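PDB 3IBW: GTP pyrophosphokinase from Chlorobaculum tepidum, which probably transfers pyrophosphate from ATP to GTP in making the alarmone (p)ppGpp, this fragment being its ACT domain, a likely regulatory module. Local coordinates for residues S27-N32 / D64-V69. The protein carries 1 engineered substitution. Numbering follows the deposited sequence.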
# COMPACT_ATOMS: atom_id res chain seq x y z
N SER A 27 2.97 5.20 2.64
CA SER A 27 4.34 5.08 2.15
C SER A 27 5.23 6.16 2.76
O SER A 27 6.40 5.91 3.05
CB SER A 27 4.37 5.16 0.61
OG SER A 27 4.05 6.45 0.14
N LYS A 28 4.68 7.35 2.97
CA LYS A 28 5.45 8.45 3.54
C LYS A 28 5.70 8.32 5.04
O LYS A 28 6.50 9.06 5.61
CB LYS A 28 4.80 9.79 3.17
CG LYS A 28 5.00 10.13 1.69
CD LYS A 28 4.23 11.38 1.29
CE LYS A 28 4.22 11.54 -0.23
NZ LYS A 28 3.09 12.39 -0.71
N PHE A 29 5.01 7.38 5.67
CA PHE A 29 5.21 7.11 7.10
C PHE A 29 6.68 6.75 7.39
O PHE A 29 7.34 6.09 6.58
CB PHE A 29 4.41 5.90 7.56
CG PHE A 29 2.96 6.17 7.80
CD1 PHE A 29 2.50 7.46 7.94
CD2 PHE A 29 2.06 5.11 7.94
CE1 PHE A 29 1.16 7.72 8.19
CE2 PHE A 29 0.71 5.36 8.19
CZ PHE A 29 0.26 6.67 8.32
N ASP A 30 7.16 7.17 8.55
CA ASP A 30 8.52 6.84 8.97
C ASP A 30 8.45 5.55 9.81
O ASP A 30 8.71 5.57 11.02
CB ASP A 30 9.09 8.00 9.82
CG ASP A 30 10.47 7.69 10.38
OD1 ASP A 30 11.35 7.23 9.63
OD2 ASP A 30 10.66 7.92 11.60
N THR A 31 8.08 4.43 9.18
CA THR A 31 8.01 3.14 9.86
C THR A 31 8.22 1.94 8.92
O THR A 31 8.26 2.06 7.70
CB THR A 31 6.65 2.90 10.61
OG1 THR A 31 5.57 2.87 9.67
CG2 THR A 31 6.40 3.98 11.65
N ASN A 32 8.37 0.77 9.55
CA ASN A 32 8.59 -0.49 8.85
C ASN A 32 7.25 -1.16 8.61
O ASN A 32 6.60 -1.61 9.55
CB ASN A 32 9.47 -1.38 9.74
CG ASN A 32 9.79 -2.71 9.11
OD1 ASN A 32 9.49 -2.95 7.93
ND2 ASN A 32 10.40 -3.60 9.89
N ASP A 64 -3.63 9.56 13.44
CA ASP A 64 -4.20 10.91 13.34
C ASP A 64 -4.00 11.47 11.92
O ASP A 64 -4.90 12.12 11.38
CB ASP A 64 -3.58 11.84 14.39
CG ASP A 64 -4.12 11.57 15.78
OD1 ASP A 64 -5.07 10.77 15.92
OD2 ASP A 64 -3.59 12.16 16.75
N LYS A 65 -2.84 11.23 11.32
CA LYS A 65 -2.56 11.68 9.95
C LYS A 65 -3.55 11.05 8.97
O LYS A 65 -4.06 11.72 8.08
CB LYS A 65 -1.14 11.27 9.53
CG LYS A 65 -0.06 12.24 9.95
CD LYS A 65 1.09 12.23 8.94
CE LYS A 65 0.71 12.93 7.64
NZ LYS A 65 1.28 14.31 7.54
N LEU A 66 -3.82 9.76 9.14
CA LEU A 66 -4.76 9.05 8.27
C LEU A 66 -6.19 9.52 8.50
O LEU A 66 -6.96 9.65 7.55
CB LEU A 66 -4.69 7.55 8.53
CG LEU A 66 -3.43 6.84 8.03
CD1 LEU A 66 -3.22 5.54 8.79
CD2 LEU A 66 -3.54 6.58 6.54
N ARG A 67 -6.55 9.79 9.76
CA ARG A 67 -7.92 10.20 10.07
C ARG A 67 -8.24 11.59 9.53
O ARG A 67 -9.40 11.90 9.27
CB ARG A 67 -8.17 10.13 11.59
CG ARG A 67 -9.65 10.00 11.96
CD ARG A 67 -9.89 9.90 13.47
NE ARG A 67 -9.36 8.66 14.05
CZ ARG A 67 -8.18 8.55 14.64
NH1 ARG A 67 -7.39 9.61 14.74
NH2 ARG A 67 -7.78 7.39 15.14
N LYS A 68 -7.21 12.41 9.34
CA LYS A 68 -7.40 13.76 8.83
C LYS A 68 -7.56 13.84 7.32
O LYS A 68 -7.86 14.90 6.78
CB LYS A 68 -6.24 14.66 9.28
CG LYS A 68 -6.31 15.04 10.75
CD LYS A 68 -5.14 15.92 11.17
CE LYS A 68 -5.14 16.16 12.67
NZ LYS A 68 -3.76 16.32 13.21
N VAL A 69 -7.36 12.72 6.62
CA VAL A 69 -7.53 12.72 5.18
C VAL A 69 -9.03 12.77 4.86
O VAL A 69 -9.79 11.87 5.24
CB VAL A 69 -6.92 11.45 4.54
CG1 VAL A 69 -7.23 11.41 3.05
CG2 VAL A 69 -5.41 11.44 4.76
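A salt bridge from R67 NH1 to D64 OD1, 2.8 Å long, spans one turn (i to i+3) of the helix whose L66 and K65 meet the edge of the F29 ring. The carboxylate oxygen is reached on its anti side, 15° out of the carboxylate plane but close to the guanidinium plane, and the N-H...O angle of 138° makes the bond distinctly bent. R67 NH2 goes on to V75 O, so one guanidinium links helix 56-67 to strand 72-78 and has its rotation held at two points.

The contact itself is apolar and illustrates how a residue just past a helix end can bridge two neighbouring helices. F29 follows helix 18-28; a first torsion of -79°, which turns CG away from the carbonyl carbon, brings the end of its ring up against L66. The far corner leads: F29 CZ lies 3.7 Å from L66 CD1, and that methyl sits in the ring plane, at the edge. L66 CG is equally near this corner, and F29 CE2 stands 4.0 Å from L66 CD1, while the two side chains cross at about a right angle.

Both helices cover one face of the four-stranded antiparallel sheet in the beta-alpha-beta-beta-alpha-beta, ferredoxin-like fold of ACT domains. F29 also packs on L62 and on L49 of strand 44-53, and L66 reaches I22 and V25 of helix 18-28, which places the pair in the buried layer joining helices and sheet. On the exposed side, F29 CE1 comes 4.4 Å from K65 CB, a looser approach at the ring edge, beyond which the lysine chain leads off elsewhere, its ammonium group taking no part.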